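Local structure of enoyl-acyl carrier protein reductase (Uncultured bacterium, 6KIA) at residues K140-A143 and E144-G147; A221-R224 and A225-E228. The protein probably catalyses the NADH-dependent reduction of the enoyl-acyl carrier protein double bond in bacterial fatty acid synthesis, and confers triclosan resistance. All coordinates share one frame; numbering follows the deposited sequence.

Contact 1: K140-A143 and E144-G147; sequences KVMA and ELDG
Val141 O receives the amide of Leu145 at 2.8 Å. This bond belongs to the last turns of helix 120-146, a helix packed on the largely parallel sheet of a Rossmann-type fold. Glu144 N donates to Lys140 O at 3.1 Å in the same i to i+4 pattern, and Asp146 N to Met142 O at 2.9 Å. At the end of this run Gly147 N makes a weak bond, 3.3 Å, to Glu144 O.

On the buried side Met142 and Leu145 lie side by side and point the same way. The bend of the methionine chain at chi2 (-58°) brings its sulfur alongside a methyl branch of the leucine. Val141 and Leu145 also rest on Ile82 of strand 80-83, while helix 221-229 covers the face formed by Met142 and Leu145. The acidic groups are paired outside this turn: Glu144 OE2 forms a salt bridge with Arg80, and Asp146 OD1 one with Arg226. Lys140 NZ stays 6.1 Å from Glu144 OE1, too far for a salt bridge. Between the two apolar neighbours the touching atoms are Met142 SD and Leu145 CD2, 4.0 Å apart.

Contact 2: A221-R224 and A225-E228; sequences AAIR and ARLE
Ile223 CG2 stands anti to the backbone N, with CG1 beside that N (chi1 -66°), while Leu227 carries CG anti to its carbonyl carbon (chi1 -64°); these torsions set the two side chains next to each other, one turn apart and pointing the same way. The branch methyl Ile223 CG2 meets Leu227 CD1 at 3.9 Å, and Leu227 CG comes within 3.3 Å of Ile223 O. The same methyl lies obliquely near the Arg226 guanidinium, 4.4 Å from NH2.

Arg224 and Glu228 form the second i to i+4 pair. Glu228 extends beyond CG and lays its carboxylate alongside the aliphatic part of the arginine, OE2 being 3.6 Å from Arg224 CG. The chain of Arg224 bends at chi3, and its guanidinium plane is turned 64° from the carboxylate. Arg224 NE remains 4.8 Å from Glu228 OE2, so the opposite charges may attract but their charged atoms do not touch. Arg224 NH1 is instead hydrogen-bonded to Tyr236 OH and Ile217 O.

All of this is built on helix 221-229, a short helix that follows helix 196-219 and leads into strand 234-240 of the largely parallel sheet in this Rossmann-type fold. Leu227 and Arg224 both touch Val234 of that strand. Four successive amides, Ala225 to Glu228, bond to the carbonyls four residues earlier; Ala225 N to Ala221 O is 2.9 Å long. Arg226 reaches out of the turn to the loop beyond helix 120-146: NH1 forms a salt bridge with Asp151, while NH2, which also serves Asp146, is hydrogen-bonded to the carbonyl oxygen of Ile149.

How the contacts relate
Contact 1 comes first along the chain, at the end of helix 120-146; contact 2 follows on helix 221-229, and their centres are 12 Å apart. The two helices touch directly. Arg226 NH2 and Asp146 OD1 form a salt bridge of 2.9 Å, and beside it Ile223 CD1 packs 3.7 Å from Met142 O and 4.1 Å from Leu145 CD2. The salt bridge thus lies next to the packing of Ile223 on Met142 and Leu145. Contact 1 reaches strands 47-56 and 80-83, contact 2 strand 234-240, all of one sheet. Both lie on the same side of the chain's centre; the side chain of Val141 is about 11 Å from the bound NADH, so this residue does not touch it.

Contact 1: K140-A143 and E144-G147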
loop_
_atom_site.group_PDB
_atom_site.type_symbol
_atom_site.label_atom_id
_atom_site.label_comp_id
_atom_site.label_asym_id
_atom_site.label_seq_id
_atom_site.Cartn_x
_atom_site.Cartn_y
_atom_site.Cartn_z
ATOM N N LYS A 140 -6.213 18.197 -15.771
ATOM C CA LYS A 140 -7.611 17.944 -16.145
ATOM C C LYS A 140 -8.515 17.658 -14.950
ATOM O O LYS A 140 -9.566 18.300 -14.759
ATOM C CB LYS A 140 -7.717 16.762 -17.107
ATOM C CG LYS A 140 -8.012 17.076 -18.562
ATOM C CD LYS A 140 -9.419 16.566 -18.862
ATOM C CE LYS A 140 -9.624 16.205 -20.320
ATOM N NZ LYS A 140 -10.966 15.573 -20.525
ATOM N N VAL A 141 -8.088 16.683 -14.150
ATOM C CA VAL A 141 -8.859 16.240 -13.001
ATOM C C VAL A 141 -9.044 17.375 -12.004
ATOM O O VAL A 141 -10.150 17.608 -11.538
ATOM C CB VAL A 141 -8.174 15.055 -12.295
ATOM C CG1 VAL A 141 -8.820 14.793 -10.965
ATOM C CG2 VAL A 141 -8.239 13.815 -13.175
ATOM N N MET A 142 -7.974 18.114 -11.722
ATOM C CA MET A 142 -8.036 19.181 -10.735
ATOM C C MET A 142 -8.895 20.335 -11.245
ATOM O O MET A 142 -9.558 21.028 -10.461
ATOM C CB MET A 142 -6.628 19.672 -10.382
ATOM C CG MET A 142 -5.815 18.654 -9.620
ATOM S SD MET A 142 -6.600 18.126 -8.082
ATOM C CE MET A 142 -5.656 16.644 -7.786
ATOM N N ALA A 143 -8.876 20.551 -12.551
ATOM C CA ALA A 143 -9.733 21.581 -13.148
ATOM C C ALA A 143 -11.187 21.232 -12.891
ATOM O O ALA A 143 -11.970 22.087 -12.425
ATOM C CB ALA A 143 -9.476 21.705 -14.634
ATOM N N GLU A 144 -11.535 19.959 -13.096
ATOM C CA GLU A 144 -12.914 19.531 -12.857
ATOM C C GLU A 144 -13.285 19.521 -11.362
ATOM O O GLU A 144 -14.379 19.941 -10.969
ATOM C CB GLU A 144 -13.148 18.153 -13.467
ATOM C CG GLU A 144 -14.606 17.772 -13.557
ATOM C CD GLU A 144 -14.830 16.528 -14.389
ATOM O OE1 GLU A 144 -14.082 16.329 -15.367
ATOM O OE2 GLU A 144 -15.746 15.747 -14.058
ATOM N N LEU A 145 -12.363 19.059 -10.528
ATOM C CA LEU A 145 -12.582 18.968 -9.096
ATOM C C LEU A 145 -12.745 20.350 -8.459
ATOM O O LEU A 145 -13.509 20.517 -7.514
ATOM C CB LEU A 145 -11.414 18.241 -8.446
ATOM C CG LEU A 145 -11.532 17.918 -6.967
ATOM C CD1 LEU A 145 -12.655 16.918 -6.698
ATOM C CD2 LEU A 145 -10.184 17.403 -6.488
ATOM N N ASP A 146 -11.999 21.329 -8.966
ATOM C CA ASP A 146 -12.033 22.673 -8.393
ATOM C C ASP A 146 -13.465 23.196 -8.363
ATOM O O ASP A 146 -13.884 23.815 -7.391
ATOM C CB ASP A 146 -11.128 23.626 -9.184
ATOM C CG ASP A 146 -11.104 25.018 -8.594
ATOM O OD1 ASP A 146 -10.507 25.201 -7.506
ATOM O OD2 ASP A 146 -11.671 25.931 -9.226
ATOM N N GLY A 147 -14.222 22.901 -9.413
ATOM C CA GLY A 147 -15.603 23.346 -9.499
ATOM C C GLY A 147 -16.535 22.638 -8.541
ATOM O O GLY A 147 -17.659 23.081 -8.310
#

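Contact 2: A221-R224 and A225-E228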
loop_
_atom_site.group_PDB
_atom_site.type_symbol
_atom_site.label_atom_id
_atom_site.label_comp_id
_atom_site.label_asym_id
_atom_site.label_seq_id
_atom_site.Cartn_x
_atom_site.Cartn_y
_atom_site.Cartn_z
ATOM N N ALA A 221 -2.513 22.433 -5.985
ATOM C CA ALA A 221 -2.035 23.633 -5.299
ATOM C C ALA A 221 -3.016 24.794 -5.352
ATOM O O ALA A 221 -3.183 25.498 -4.353
ATOM C CB ALA A 221 -0.681 24.081 -5.887
ATOM N N ALA A 222 -3.646 25.008 -6.509
ATOM C CA ALA A 222 -4.583 26.126 -6.679
ATOM C C ALA A 222 -5.814 25.922 -5.808
ATOM O O ALA A 222 -6.288 26.848 -5.134
ATOM C CB ALA A 222 -4.979 26.280 -8.127
ATOM N N ILE A 223 -6.329 24.695 -5.819
ATOM C CA ILE A 223 -7.435 24.344 -4.939
ATOM C C ILE A 223 -7.066 24.571 -3.476
ATOM O O ILE A 223 -7.828 25.181 -2.713
ATOM C CB ILE A 223 -7.854 22.857 -5.138
ATOM C CG1 ILE A 223 -8.436 22.653 -6.537
ATOM C CG2 ILE A 223 -8.861 22.449 -4.086
ATOM C CD1 ILE A 223 -8.673 21.178 -6.906
ATOM N N ARG A 224 -5.907 24.044 -3.081
ATOM C CA ARG A 224 -5.392 24.178 -1.717
ATOM C C ARG A 224 -5.353 25.650 -1.289
ATOM O O ARG A 224 -5.826 26.005 -0.207
ATOM C CB ARG A 224 -4.004 23.526 -1.582
ATOM C CG ARG A 224 -3.465 23.576 -0.171
ATOM C CD ARG A 224 -2.181 22.735 -0.002
ATOM N NE ARG A 224 -1.038 23.273 -0.740
ATOM C CZ ARG A 224 -0.531 22.732 -1.847
ATOM N NH1 ARG A 224 -1.067 21.627 -2.361
ATOM N NH2 ARG A 224 0.512 23.297 -2.449
ATOM N N ALA A 225 -4.730 26.479 -2.117
ATOM C CA ALA A 225 -4.629 27.907 -1.822
ATOM C C ALA A 225 -6.006 28.558 -1.649
ATOM O O ALA A 225 -6.227 29.331 -0.709
ATOM C CB ALA A 225 -3.857 28.608 -2.908
ATOM N N ARG A 226 -6.939 28.226 -2.538
ATOM C CA ARG A 226 -8.237 28.884 -2.487
ATOM C C ARG A 226 -8.997 28.462 -1.220
ATOM O O ARG A 226 -9.640 29.295 -0.550
ATOM C CB ARG A 226 -9.050 28.592 -3.761
ATOM C CG ARG A 226 -10.551 28.906 -3.656
ATOM C CD ARG A 226 -11.306 28.624 -4.949
ATOM N NE ARG A 226 -11.357 27.203 -5.297
ATOM C CZ ARG A 226 -12.250 26.360 -4.796
ATOM N NH1 ARG A 226 -13.142 26.798 -3.911
ATOM N NH2 ARG A 226 -12.244 25.080 -5.159
ATOM N N LEU A 227 -8.884 27.184 -0.859
ATOM C CA LEU A 227 -9.548 26.700 0.344
ATOM C C LEU A 227 -8.924 27.253 1.622
ATOM O O LEU A 227 -9.617 27.603 2.570
ATOM C CB LEU A 227 -9.518 25.156 0.389
ATOM C CG LEU A 227 -10.294 24.430 -0.722
ATOM C CD1 LEU A 227 -10.221 22.917 -0.495
ATOM C CD2 LEU A 227 -11.743 24.888 -0.825
ATOM N N GLU A 228 -7.603 27.297 1.654
ATOM C CA GLU A 228 -6.884 27.761 2.815
ATOM C C GLU A 228 -7.180 29.246 3.037
ATOM O O GLU A 228 -7.314 29.692 4.173
ATOM C CB GLU A 228 -5.394 27.468 2.645
ATOM C CG GLU A 228 -5.076 26.047 3.116
ATOM C CD GLU A 228 -3.623 25.652 2.979
ATOM O OE1 GLU A 228 -2.813 26.486 2.522
ATOM O OE2 GLU A 228 -3.304 24.492 3.333
#